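Side-chain contacts in inositol monophosphatase family protein (Staphylococcus aureus, PDB 5I3S), which probably hydrolyses phosphate monoesters such as inositol or sugar phosphates: residues V79-P84 with L231-P236; N157-P162 with I167-V172; L196-T201 with Q248-D253; F48-I53 with H60-E65. All coordinates share one frame; numbering follows the deposited sequence.

Contact 1 (V79-P84 with L231-P236)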
loop_
_atom_site.group_PDB
_atom_site.type_symbol
_atom_site.label_atom_id
_atom_site.label_comp_id
_atom_site.label_asym_id
_atom_site.label_seq_id
_atom_site.Cartn_x
_atom_site.Cartn_y
_atom_site.Cartn_z
ATOM N N VAL A 79 -26.454 1.678 -17.891
ATOM C CA VAL A 79 -26.036 0.692 -16.914
ATOM C C VAL A 79 -25.069 1.250 -15.867
ATOM O O VAL A 79 -24.017 1.760 -16.220
ATOM C CB VAL A 79 -25.420 -0.528 -17.611
ATOM C CG1 VAL A 79 -24.973 -1.559 -16.595
ATOM C CG2 VAL A 79 -26.462 -1.126 -18.544
ATOM N N TRP A 80 -25.462 1.116 -14.588
ATOM C CA TRP A 80 -24.672 1.540 -13.433
ATOM C C TRP A 80 -23.947 0.308 -12.955
ATOM O O TRP A 80 -24.606 -0.666 -12.564
ATOM C CB TRP A 80 -25.577 2.081 -12.300
ATOM C CG TRP A 80 -26.183 3.457 -12.601
ATOM C CD1 TRP A 80 -26.967 3.781 -13.646
ATOM C CD2 TRP A 80 -26.015 4.671 -11.848
ATOM N NE1 TRP A 80 -27.330 5.097 -13.588
ATOM C CE2 TRP A 80 -26.759 5.669 -12.497
ATOM C CE3 TRP A 80 -25.334 4.999 -10.667
ATOM C CZ2 TRP A 80 -26.840 6.975 -12.024
ATOM C CZ3 TRP A 80 -25.402 6.298 -10.202
ATOM C CH2 TRP A 80 -26.139 7.274 -10.882
ATOM N N VAL A 81 -22.617 0.318 -12.969
ATOM C CA VAL A 81 -21.907 -0.857 -12.424
ATOM C C VAL A 81 -21.215 -0.500 -11.106
ATOM O O VAL A 81 -20.269 0.290 -11.094
ATOM C CB VAL A 81 -21.078 -1.646 -13.496
ATOM C CG1 VAL A 81 -20.495 -0.748 -14.537
ATOM C CG2 VAL A 81 -20.033 -2.555 -12.900
ATOM N N VAL A 82 -21.723 -1.052 -10.001
ATOM C CA VAL A 82 -21.341 -0.541 -8.697
ATOM C C VAL A 82 -20.686 -1.579 -7.804
ATOM O O VAL A 82 -21.195 -2.697 -7.684
ATOM C CB VAL A 82 -22.483 0.292 -7.984
ATOM C CG1 VAL A 82 -23.775 0.351 -8.754
ATOM C CG2 VAL A 82 -22.702 -0.038 -6.508
ATOM N N ASP A 83 -19.559 -1.193 -7.181
ATOM C CA ASP A 83 -19.036 -1.915 -6.005
ATOM C C ASP A 83 -19.238 -1.021 -4.768
ATOM O O ASP A 83 -18.532 0.000 -4.589
ATOM C CB ASP A 83 -17.559 -2.332 -6.156
ATOM C CG ASP A 83 -17.140 -3.417 -5.118
ATOM O OD1 ASP A 83 -17.894 -3.664 -4.168
ATOM O OD2 ASP A 83 -16.034 -3.991 -5.219
ATOM N N PRO A 84 -20.229 -1.359 -3.946
ATOM C CA PRO A 84 -20.457 -0.642 -2.682
ATOM C C PRO A 84 -19.196 -0.522 -1.832
ATOM O O PRO A 84 -18.937 0.571 -1.380
ATOM C CB PRO A 84 -21.564 -1.466 -1.989
ATOM C CG PRO A 84 -21.588 -2.748 -2.748
ATOM C CD PRO A 84 -21.286 -2.360 -4.157
ATOM N N LEU A 231 -10.864 -4.482 -22.195
ATOM C CA LEU A 231 -11.763 -4.731 -21.070
ATOM C C LEU A 231 -13.123 -4.227 -21.383
ATOM O O LEU A 231 -13.276 -3.190 -21.978
ATOM C CB LEU A 231 -11.300 -4.020 -19.798
ATOM C CG LEU A 231 -9.924 -4.451 -19.343
ATOM C CD1 LEU A 231 -9.470 -3.606 -18.170
ATOM C CD2 LEU A 231 -9.912 -5.926 -19.003
ATOM N N THR A 232 -14.124 -4.967 -20.956
ATOM C CA THR A 232 -15.495 -4.588 -21.162
ATOM C C THR A 232 -16.202 -4.955 -19.882
ATOM O O THR A 232 -15.660 -5.707 -19.067
ATOM C CB THR A 232 -16.155 -5.331 -22.361
ATOM O OG1 THR A 232 -16.191 -6.743 -22.116
ATOM C CG2 THR A 232 -15.385 -5.077 -23.662
ATOM N N ILE A 233 -17.424 -4.455 -19.723
ATOM C CA ILE A 233 -18.220 -4.721 -18.523
ATOM C C ILE A 233 -19.118 -5.949 -18.657
ATOM O O ILE A 233 -19.908 -6.233 -17.775
ATOM C CB ILE A 233 -18.995 -3.468 -18.045
ATOM C CG1 ILE A 233 -19.911 -2.920 -19.151
ATOM C CG2 ILE A 233 -17.992 -2.411 -17.613
ATOM C CD1 ILE A 233 -21.083 -2.150 -18.575
ATOM N N SER A 234 -18.939 -6.725 -19.720
ATOM C CA SER A 234 -19.775 -7.890 -19.965
ATOM C C SER A 234 -19.309 -9.092 -19.165
ATOM O O SER A 234 -20.065 -10.043 -18.999
ATOM C CB SER A 234 -19.780 -8.220 -21.480
ATOM O OG SER A 234 -18.447 -8.459 -21.945
ATOM N N GLY A 235 -18.057 -9.102 -18.730
ATOM C CA GLY A 235 -17.589 -10.153 -17.852
ATOM C C GLY A 235 -16.348 -9.878 -16.999
ATOM O O GLY A 235 -15.614 -8.917 -17.214
ATOM N N PRO A 236 -16.102 -10.740 -16.006
ATOM C CA PRO A 236 -14.831 -10.630 -15.296
ATOM C C PRO A 236 -13.637 -10.818 -16.260
ATOM O O PRO A 236 -13.816 -11.381 -17.344
ATOM C CB PRO A 236 -14.892 -11.787 -14.287
ATOM C CG PRO A 236 -15.850 -12.793 -14.920
ATOM C CD PRO A 236 -16.884 -11.925 -15.582
#
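Val81 and Ile233 mark the nearest approach of the two backbones, their CA atoms 8.1 Å apart, a spacing that only side chains can bridge. Val79 to Val82 run extended on a strand that begins earlier in the chain, whereas 231-236 is an irregular loop leading into strand 237-242. Strand alternation turns Val79 and Val81 to the loop and sends Trp80 to the other face, where it packs on helix 37-56. Ile233 meets both valines with different branches: its CD1 lies 4.4 Å from CG1 of Val79, and its CG2 is 4.3 Å from CG1 of Val81. With CG1 lodged between backbone N and carbonyl carbon (chi1 57°), its two branches diverge toward the two residues. Branched aliphatic side chains suit this buried place, being broad near the backbone. Tyr105 and Thr74 also flank Ile233, while helix 206-218 covers Val81. The contact is purely apolar and rather loose, so it implies burial of greasy surface rather than directional bonding, on the strand that carries Asp83 into the acidic cluster with Asp86 and Asp208.

Contact 2 (N157-P162 with I167-V172)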
loop_
_atom_site.group_PDB
_atom_site.type_symbol
_atom_site.label_atom_id
_atom_site.label_comp_id
_atom_site.label_asym_id
_atom_site.label_seq_id
_atom_site.Cartn_x
_atom_site.Cartn_y
_atom_site.Cartn_z
ATOM N N ASN A 157 0.578 -12.699 -3.298
ATOM C CA ASN A 157 -0.086 -14.011 -3.546
ATOM C C ASN A 157 -0.045 -14.570 -4.982
ATOM O O ASN A 157 -0.116 -15.785 -5.163
ATOM C CB ASN A 157 -1.548 -13.988 -3.091
ATOM C CG ASN A 157 -1.683 -14.106 -1.599
ATOM O OD1 ASN A 157 -1.554 -15.206 -1.067
ATOM N ND2 ASN A 157 -1.927 -12.990 -0.914
ATOM N N TRP A 158 0.021 -13.694 -5.977
ATOM C CA TRP A 158 0.073 -14.124 -7.344
ATOM C C TRP A 158 1.438 -14.633 -7.742
ATOM O O TRP A 158 1.555 -15.399 -8.693
ATOM C CB TRP A 158 -0.362 -12.999 -8.295
ATOM C CG TRP A 158 -1.758 -12.411 -8.027
ATOM C CD1 TRP A 158 -2.048 -11.089 -7.875
ATOM C CD2 TRP A 158 -3.007 -13.115 -7.846
ATOM N NE1 TRP A 158 -3.394 -10.907 -7.667
ATOM C CE2 TRP A 158 -4.011 -12.133 -7.631
ATOM C CE3 TRP A 158 -3.388 -14.467 -7.901
ATOM C CZ2 TRP A 158 -5.370 -12.453 -7.451
ATOM C CZ3 TRP A 158 -4.774 -14.794 -7.722
ATOM C CH2 TRP A 158 -5.736 -13.777 -7.476
ATOM N N LEU A 159 2.473 -14.265 -7.007
ATOM C CA LEU A 159 3.789 -14.840 -7.259
ATOM C C LEU A 159 3.968 -16.254 -6.721
ATOM O O LEU A 159 4.965 -16.896 -7.074
ATOM C CB LEU A 159 4.911 -13.924 -6.757
ATOM C CG LEU A 159 5.126 -12.676 -7.609
ATOM C CD1 LEU A 159 4.082 -11.605 -7.340
ATOM C CD2 LEU A 159 6.473 -12.105 -7.298
ATOM N N THR A 160 3.042 -16.746 -5.889
ATOM C CA THR A 160 3.093 -18.140 -5.405
ATOM C C THR A 160 2.414 -19.183 -6.327
ATOM O O THR A 160 2.688 -20.386 -6.211
ATOM C CB THR A 160 2.465 -18.296 -4.005
ATOM O OG1 THR A 160 1.041 -18.085 -4.069
ATOM C CG2 THR A 160 3.110 -17.339 -3.016
ATOM N N LYS A 161 1.537 -18.734 -7.228
ATOM C CA LYS A 161 0.639 -19.646 -7.947
ATOM C C LYS A 161 1.376 -20.368 -9.079
ATOM O O LYS A 161 2.311 -19.815 -9.661
ATOM C CB LYS A 161 -0.567 -18.906 -8.548
ATOM C CG LYS A 161 -1.302 -17.948 -7.624
ATOM C CD LYS A 161 -1.923 -18.631 -6.417
ATOM C CE LYS A 161 -3.250 -17.959 -6.070
ATOM N NZ LYS A 161 -3.733 -18.266 -4.697
ATOM N N PRO A 162 0.933 -21.582 -9.413
ATOM C CA PRO A 162 1.551 -22.276 -10.519
ATOM C C PRO A 162 1.367 -21.528 -11.842
ATOM O O PRO A 162 0.287 -20.980 -12.123
ATOM C CB PRO A 162 0.813 -23.627 -10.548
ATOM C CG PRO A 162 0.145 -23.754 -9.213
ATOM C CD PRO A 162 -0.224 -22.340 -8.889
ATOM N N ILE A 167 5.579 -16.478 -14.635
ATOM C CA ILE A 167 5.321 -15.397 -15.573
ATOM C C ILE A 167 5.384 -14.033 -14.907
ATOM O O ILE A 167 6.116 -13.172 -15.387
ATOM C CB ILE A 167 3.986 -15.635 -16.285
ATOM C CG1 ILE A 167 4.080 -16.936 -17.116
ATOM C CG2 ILE A 167 3.640 -14.461 -17.164
ATOM C CD1 ILE A 167 2.735 -17.514 -17.503
ATOM N N PHE A 168 4.703 -13.825 -13.780
ATOM C CA PHE A 168 4.848 -12.523 -13.091
ATOM C C PHE A 168 6.249 -12.262 -12.463
ATOM O O PHE A 168 6.633 -11.090 -12.242
ATOM C CB PHE A 168 3.741 -12.278 -12.041
ATOM C CG PHE A 168 2.366 -11.929 -12.603
ATOM C CD1 PHE A 168 2.195 -10.971 -13.588
ATOM C CD2 PHE A 168 1.212 -12.478 -12.020
ATOM C CE1 PHE A 168 0.916 -10.615 -14.028
ATOM C CE2 PHE A 168 -0.061 -12.132 -12.467
ATOM C CZ PHE A 168 -0.202 -11.212 -13.478
ATOM N N LYS A 169 7.037 -13.318 -12.205
ATOM C CA LYS A 169 8.364 -13.153 -11.566
ATOM C C LYS A 169 9.315 -12.285 -12.355
ATOM O O LYS A 169 10.005 -11.466 -11.776
ATOM C CB LYS A 169 9.059 -14.490 -11.276
ATOM C CG LYS A 169 9.108 -14.857 -9.789
ATOM C CD LYS A 169 7.992 -15.789 -9.325
ATOM C CE LYS A 169 8.381 -16.582 -8.093
ATOM N NZ LYS A 169 9.160 -17.776 -8.505
ATOM N N GLU A 170 9.350 -12.464 -13.671
ATOM C CA GLU A 170 10.247 -11.703 -14.533
ATOM C C GLU A 170 9.856 -10.221 -14.519
ATOM O O GLU A 170 10.701 -9.355 -14.363
ATOM C CB GLU A 170 10.329 -12.323 -15.964
ATOM C CG GLU A 170 11.331 -13.495 -16.093
ATOM N N ILE A 171 8.566 -9.918 -14.575
ATOM C CA ILE A 171 8.181 -8.538 -14.615
ATOM C C ILE A 171 8.469 -7.869 -13.239
ATOM O O ILE A 171 8.883 -6.718 -13.194
ATOM C CB ILE A 171 6.777 -8.282 -15.221
ATOM C CG1 ILE A 171 5.842 -7.624 -14.267
ATOM C CG2 ILE A 171 6.113 -9.492 -15.877
ATOM C CD1 ILE A 171 5.917 -6.127 -14.427
ATOM N N VAL A 172 8.319 -8.607 -12.146
ATOM C CA VAL A 172 8.684 -8.093 -10.853
ATOM C C VAL A 172 10.212 -7.874 -10.763
ATOM O O VAL A 172 10.696 -6.869 -10.224
ATOM C CB VAL A 172 8.222 -9.039 -9.747
ATOM C CG1 VAL A 172 8.719 -8.565 -8.395
ATOM C CG2 VAL A 172 6.708 -9.087 -9.730
#
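Leu159 and Val172 meet tip to tip, CD2 of the leucine 3.9 Å from CG2 of the valine. Residues 157-160 make a single helix-like turn, and 167-172 belong to helix 164-174 that follows it. Val172 stands one helical turn beyond Phe168, so both side chains face the preceding turn. In the leucine, CG anti to the carbonyl carbon starts the side chain toward the helix, and chi2 (78°) sends CD2 to Val172. Trp158 touches the helix with its base alone: CB sits 4.1 Å from CD2 of Phe168, while the indole runs off toward Thr201 and Pro202. In Lys169 the bend at chi2 (96°) brings CD and CE against Leu159 O, with CE at 3.6 Å from that oxygen, and the turn at chi4 (-83°) only redirects NZ. A long flexible chain serves well here, since its methylenes can pack while NZ makes a long, weak ion pair with Glu166. Thr160 steadies the short turn, its OG1 donating to Asn157 O at 2.8 Å. The second subunit packs here too: its Leu159 lies against Thr160 and Lys169, and its Asn157 against Val172. The arrangement belongs to a beta-alpha-beta crossover, in which helix 164-174 links the neighbouring parallel strands 151-153 and 177-179, with the helix-like turn set at its entrance.

Contact 3 (L196-T201 with Q248-D253). With PO4 (phosphate ion), chain E.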
loop_
_atom_site.group_PDB
_atom_site.type_symbol
_atom_site.label_atom_id
_atom_site.label_comp_id
_atom_site.label_asym_id
_atom_site.label_seq_id
_atom_site.Cartn_x
_atom_site.Cartn_y
_atom_site.Cartn_z
ATOM N N LEU A 196 1.536 4.737 -9.239
ATOM C CA LEU A 196 2.076 3.498 -9.751
ATOM C C LEU A 196 2.122 3.628 -11.275
ATOM O O LEU A 196 1.219 4.220 -11.864
ATOM C CB LEU A 196 1.160 2.326 -9.398
ATOM C CG LEU A 196 0.884 1.912 -7.949
ATOM C CD1 LEU A 196 -0.119 0.753 -7.903
ATOM C CD2 LEU A 196 2.196 1.520 -7.287
ATOM N N GLU A 197 3.135 3.046 -11.902
ATOM C CA GLU A 197 3.261 3.072 -13.339
ATOM C C GLU A 197 2.487 1.955 -13.937
ATOM O O GLU A 197 2.016 2.096 -15.057
ATOM C CB GLU A 197 4.726 3.014 -13.824
ATOM C CG GLU A 197 5.500 4.336 -13.727
ATOM C CD GLU A 197 6.070 4.672 -12.360
ATOM O OE1 GLU A 197 6.026 3.869 -11.401
ATOM O OE2 GLU A 197 6.631 5.768 -12.243
ATOM N N ALA A 198 2.319 0.855 -13.213
ATOM C CA ALA A 198 1.376 -0.164 -13.641
ATOM C C ALA A 198 0.830 -0.999 -12.485
ATOM O O ALA A 198 1.409 -1.046 -11.405
ATOM C CB ALA A 198 2.027 -1.077 -14.655
ATOM N N TYR A 199 -0.276 -1.681 -12.777
ATOM C CA TYR A 199 -0.978 -2.549 -11.878
ATOM C C TYR A 199 -1.482 -3.773 -12.691
ATOM O O TYR A 199 -1.912 -3.650 -13.845
ATOM C CB TYR A 199 -2.165 -1.802 -11.259
ATOM C CG TYR A 199 -3.105 -2.699 -10.503
ATOM C CD1 TYR A 199 -2.662 -3.402 -9.374
ATOM C CD2 TYR A 199 -4.434 -2.854 -10.895
ATOM C CE1 TYR A 199 -3.504 -4.239 -8.660
ATOM C CE2 TYR A 199 -5.299 -3.707 -10.205
ATOM C CZ TYR A 199 -4.831 -4.381 -9.060
ATOM O OH TYR A 199 -5.646 -5.279 -8.374
ATOM N N MET A 200 -1.498 -4.944 -12.052
ATOM C CA MET A 200 -1.966 -6.128 -12.706
ATOM C C MET A 200 -2.547 -7.113 -11.677
ATOM O O MET A 200 -2.182 -7.120 -10.453
ATOM C CB MET A 200 -0.822 -6.752 -13.559
ATOM C CG MET A 200 0.386 -7.192 -12.733
ATOM S SD MET A 200 1.997 -7.060 -13.535
ATOM C CE MET A 200 2.229 -5.301 -13.497
ATOM N N THR A 201 -3.476 -7.927 -12.177
ATOM C CA THR A 201 -4.056 -9.019 -11.413
ATOM C C THR A 201 -4.659 -9.981 -12.421
ATOM O O THR A 201 -5.127 -9.538 -13.466
ATOM C CB THR A 201 -5.152 -8.571 -10.404
ATOM O OG1 THR A 201 -5.840 -9.717 -9.854
ATOM C CG2 THR A 201 -6.219 -7.654 -11.056
ATOM N N GLN A 248 2.855 -1.345 -23.079
ATOM C CA GLN A 248 3.329 -2.054 -24.288
ATOM C C GLN A 248 4.591 -2.895 -24.046
ATOM O O GLN A 248 4.675 -3.983 -24.575
ATOM C CB GLN A 248 3.410 -1.117 -25.562
ATOM C CG GLN A 248 4.513 -0.048 -25.675
ATOM C CD GLN A 248 4.167 1.171 -26.584
ATOM O OE1 GLN A 248 4.880 2.207 -26.590
ATOM N NE2 GLN A 248 3.068 1.065 -27.326
ATOM N N GLU A 249 5.531 -2.434 -23.205
ATOM C CA GLU A 249 6.702 -3.267 -22.799
ATOM C C GLU A 249 6.323 -4.510 -21.961
ATOM O O GLU A 249 6.870 -5.606 -22.172
ATOM C CB GLU A 249 7.705 -2.406 -22.008
ATOM C CG GLU A 249 9.034 -3.073 -21.588
ATOM C CD GLU A 249 9.876 -2.177 -20.737
ATOM O OE1 GLU A 249 9.466 -1.013 -20.418
ATOM O OE2 GLU A 249 10.959 -2.650 -20.298
ATOM N N ILE A 250 5.438 -4.352 -20.974
ATOM C CA ILE A 250 5.031 -5.522 -20.183
ATOM C C ILE A 250 4.293 -6.529 -21.079
ATOM O O ILE A 250 4.579 -7.725 -21.016
ATOM C CB ILE A 250 4.137 -5.174 -18.957
ATOM C CG1 ILE A 250 4.901 -4.319 -17.962
ATOM C CG2 ILE A 250 3.690 -6.454 -18.252
ATOM C CD1 ILE A 250 4.025 -3.623 -16.949
ATOM N N SER A 251 3.329 -6.058 -21.866
ATOM C CA SER A 251 2.565 -6.946 -22.737
ATOM C C SER A 251 3.505 -7.570 -23.790
ATOM O O SER A 251 3.599 -8.796 -23.869
ATOM C CB SER A 251 1.378 -6.226 -23.359
ATOM O OG SER A 251 0.478 -7.151 -23.982
ATOM N N ASN A 252 4.270 -6.738 -24.515
ATOM C CA ASN A 252 5.060 -7.170 -25.717
ATOM C C ASN A 252 6.284 -8.034 -25.403
ATOM O O ASN A 252 6.536 -9.046 -26.033
ATOM N N ASP A 253 7.001 -7.665 -24.370
ATOM C CA ASP A 253 8.272 -8.281 -24.034
ATOM C C ASP A 253 8.119 -9.308 -22.867
ATOM O O ASP A 253 8.867 -10.263 -22.793
ATOM C CB ASP A 253 9.163 -7.069 -23.738
ATOM C CG ASP A 253 10.537 -7.398 -23.370
ATOM O OD1 ASP A 253 10.847 -8.508 -22.952
ATOM O OD2 ASP A 253 11.349 -6.456 -23.453
HETATM P P PO4 E . -4.673 -6.340 -4.936
HETATM O O1 PO4 E . -5.691 -5.244 -4.698
HETATM O O2 PO4 E . -4.975 -7.520 -4.087
HETATM O O3 PO4 E . -3.320 -5.738 -4.589
HETATM O O4 PO4 E . -4.680 -6.685 -6.405
#
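Ile250 of helix 244-255 is the single residue that spans the gap to Ala198 and Met200 on strand 198-201. Its CB is directed at the strand, and from there the side chain forks. CG2, anti to the backbone N, stays short of the strand atoms. CG1 takes the position anti to the carbonyl carbon (chi1 -64°) and acts as a spacer, itself too far from the strand to touch it. The nearly extended chi2 of 164° then delivers CD1, which does all the touching: it lies 4.0 Å from CB of Ala198 and 4.2 Å from CE of Met200. Alanine leaves room for that methyl, and methionine, long and flexible, folds its own terminal methyl around to meet it. Ile171 and Leu240 also pack on the isoleucine. Tyr199, between Ala198 and Met200 in the strand, points to the opposite face, where its ring packs on helix 184-193. Its hydroxyl OH donates a 2.6 Å bond to O4 of a phosphate ion, the oxygen lying in the ring plane at the edge. The ion probably came from the crystallisation liquor, yet it may mark a phosphate-binding pocket. Chemistry thus divides by face: methyl groups alone join strand to helix through non-directional dispersion and burial, whereas the other side offers a phenol hydroxyl that hydrogen-bonds one oxygen of the ion.

Contact 4 (F48-I53 with H60-E65)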
loop_
_atom_site.group_PDB
_atom_site.type_symbol
_atom_site.label_atom_id
_atom_site.label_comp_id
_atom_site.label_asym_id
_atom_site.label_seq_id
_atom_site.Cartn_x
_atom_site.Cartn_y
_atom_site.Cartn_z
ATOM N N PHE A 48 -29.116 1.371 -0.893
ATOM C CA PHE A 48 -29.265 2.831 -0.996
ATOM C C PHE A 48 -28.974 3.280 -2.411
ATOM O O PHE A 48 -29.750 4.026 -2.974
ATOM C CB PHE A 48 -28.326 3.582 -0.020
ATOM C CG PHE A 48 -28.290 5.076 -0.247
ATOM C CD1 PHE A 48 -29.416 5.874 0.012
ATOM C CD2 PHE A 48 -27.148 5.703 -0.732
ATOM C CE1 PHE A 48 -29.383 7.263 -0.197
ATOM C CE2 PHE A 48 -27.112 7.085 -0.924
ATOM C CZ PHE A 48 -28.239 7.859 -0.676
ATOM N N ILE A 49 -27.851 2.821 -2.975
ATOM C CA ILE A 49 -27.442 3.234 -4.347
ATOM C C ILE A 49 -28.428 2.744 -5.417
ATOM O O ILE A 49 -28.853 3.520 -6.270
ATOM C CB ILE A 49 -25.998 2.816 -4.671
ATOM C CG1 ILE A 49 -25.017 3.597 -3.772
ATOM C CG2 ILE A 49 -25.661 3.061 -6.135
ATOM C CD1 ILE A 49 -23.621 2.989 -3.694
ATOM N N PHE A 50 -28.800 1.471 -5.342
ATOM C CA PHE A 50 -29.850 0.919 -6.189
ATOM C C PHE A 50 -31.173 1.737 -6.121
ATOM O O PHE A 50 -31.713 2.179 -7.144
ATOM C CB PHE A 50 -30.072 -0.543 -5.771
ATOM C CG PHE A 50 -31.203 -1.220 -6.482
ATOM C CD1 PHE A 50 -31.150 -1.420 -7.863
ATOM C CD2 PHE A 50 -32.319 -1.685 -5.766
ATOM C CE1 PHE A 50 -32.194 -2.052 -8.530
ATOM C CE2 PHE A 50 -33.361 -2.325 -6.425
ATOM C CZ PHE A 50 -33.295 -2.509 -7.813
ATOM N N ASP A 51 -31.663 1.979 -4.913
ATOM C CA ASP A 51 -32.996 2.587 -4.741
ATOM C C ASP A 51 -33.063 4.009 -5.170
ATOM O O ASP A 51 -34.075 4.447 -5.665
ATOM C CB ASP A 51 -33.483 2.513 -3.296
ATOM C CG ASP A 51 -33.769 1.122 -2.860
ATOM O OD1 ASP A 51 -34.031 0.248 -3.725
ATOM O OD2 ASP A 51 -33.707 0.897 -1.630
ATOM N N THR A 52 -32.001 4.743 -4.929
ATOM C CA THR A 52 -31.910 6.127 -5.374
ATOM C C THR A 52 -31.865 6.231 -6.899
ATOM O O THR A 52 -32.507 7.114 -7.467
ATOM C CB THR A 52 -30.655 6.759 -4.768
ATOM O OG1 THR A 52 -30.779 6.671 -3.360
ATOM C CG2 THR A 52 -30.438 8.212 -5.207
ATOM N N ILE A 53 -31.092 5.355 -7.551
ATOM C CA ILE A 53 -31.048 5.331 -9.031
ATOM C C ILE A 53 -32.477 5.014 -9.578
ATOM O O ILE A 53 -32.997 5.803 -10.335
ATOM C CB ILE A 53 -30.012 4.316 -9.625
ATOM C CG1 ILE A 53 -28.555 4.624 -9.198
ATOM C CG2 ILE A 53 -30.098 4.313 -11.146
ATOM C CD1 ILE A 53 -27.668 3.377 -9.149
ATOM N N HIS A 60 -33.152 2.635 -15.805
ATOM C CA HIS A 60 -31.720 2.309 -15.741
ATOM C C HIS A 60 -31.498 0.932 -15.129
ATOM O O HIS A 60 -32.293 0.448 -14.317
ATOM C CB HIS A 60 -30.953 3.390 -14.984
ATOM C CG HIS A 60 -30.856 4.667 -15.739
ATOM N ND1 HIS A 60 -29.982 5.670 -15.392
ATOM C CD2 HIS A 60 -31.490 5.088 -16.857
ATOM C CE1 HIS A 60 -30.094 6.671 -16.247
ATOM N NE2 HIS A 60 -30.998 6.338 -17.152
ATOM N N GLN A 61 -30.439 0.289 -15.602
ATOM C CA GLN A 61 -30.037 -1.011 -15.114
ATOM C C GLN A 61 -28.836 -0.821 -14.174
ATOM O O GLN A 61 -28.013 0.082 -14.370
ATOM C CB GLN A 61 -29.646 -1.905 -16.290
ATOM C CG GLN A 61 -30.537 -1.827 -17.534
ATOM C CD GLN A 61 -30.469 -3.123 -18.328
ATOM O OE1 GLN A 61 -30.999 -4.160 -17.893
ATOM N NE2 GLN A 61 -29.813 -3.084 -19.491
ATOM N N VAL A 62 -28.755 -1.686 -13.173
ATOM C CA VAL A 62 -27.710 -1.669 -12.149
ATOM C C VAL A 62 -27.001 -3.037 -12.136
ATOM O O VAL A 62 -27.606 -4.054 -11.756
ATOM C CB VAL A 62 -28.314 -1.360 -10.761
ATOM C CG1 VAL A 62 -27.282 -1.533 -9.627
ATOM C CG2 VAL A 62 -28.865 0.055 -10.756
ATOM N N LEU A 63 -25.739 -3.063 -12.573
ATOM C CA LEU A 63 -24.893 -4.261 -12.441
ATOM C C LEU A 63 -24.071 -4.147 -11.174
ATOM O O LEU A 63 -23.143 -3.353 -11.092
ATOM C CB LEU A 63 -23.986 -4.421 -13.641
ATOM C CG LEU A 63 -22.974 -5.559 -13.616
ATOM C CD1 LEU A 63 -23.690 -6.895 -13.584
ATOM C CD2 LEU A 63 -22.026 -5.510 -14.809
ATOM N N GLY A 64 -24.413 -4.942 -10.172
ATOM C CA GLY A 64 -23.829 -4.773 -8.852
ATOM C C GLY A 64 -23.178 -5.981 -8.181
ATOM O O GLY A 64 -23.535 -7.148 -8.444
ATOM N N GLU A 65 -22.243 -5.657 -7.276
ATOM C CA GLU A 65 -21.423 -6.630 -6.579
ATOM C C GLU A 65 -22.321 -7.441 -5.679
ATOM O O GLU A 65 -22.253 -8.667 -5.698
ATOM C CB GLU A 65 -20.288 -5.932 -5.797
ATOM C CG GLU A 65 -19.441 -6.822 -4.856
ATOM C CD GLU A 65 -20.129 -7.164 -3.514
ATOM O OE1 GLU A 65 -20.956 -6.378 -3.009
ATOM O OE2 GLU A 65 -19.860 -8.248 -2.953
#
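The alpha-beta unit in which helix 37-56 leads into strand 61-64, at the edge of the larger sheet of the sugar phosphatase fold, is held here by Ile53 and Phe50 of the helix closing on Val62 of the strand. Val62 is the centre of the packing. Its CG2 lies 3.9 Å from CD1 of Ile53 and 4.0 Å from CD1 of Phe50, and the methyl approaches the phenyl ring at its edge, in the ring plane. Phe50 leaves the helix with CG anti to the backbone N (chi1 175°), a setting that swings the ring over to the strand. Val62 has the compact branched shape suited to a strand, and with CG2 anti to the carbonyl carbon it offers one methyl to both helix residues. Two residues before Val62, His60 meets the other branch of Ile53: CG2 of Ile53 rests 4.0 Å from CB of His60, the two side chains crossing at about a right angle. The imidazole beyond that CB stacks on Tyr57 and bonds through ND1 to NE1 of Trp80, which combines aromatic packing with polar anchoring. On the helix side facing helix 2-24, Thr52 fits because its hydroxyl can be satisfied within the helix. Phe48 O accepts twice from it, from OG1 at 2.9 Å and from backbone N at 3.1 Å, the two donors arriving on opposite faces of the carbonyl plane.

From the N terminus, contact 4 comes first and closes a short loop between helix 37-56 and strand 61-64. Contact 1 then opens on the neighbouring parallel strand 78-83 and closes only at the loop 231-236. Within that long span contact 2 opens and shuts, joining a turn to the helix just after it. Contact 3 begins at strand 198-201, before contact 1 has closed, and ends on helix 244-255, so these two cross. Spatially they form two pairs: contacts 4 and 1 meet through backbone bonds of Trp80 to Gln61 and Leu63, while contacts 2 and 3 share packing of Phe168 and Ile171 on Met200. Contact 1 ties the larger sheet to the loop that joins two antiparallel strands of the smaller one.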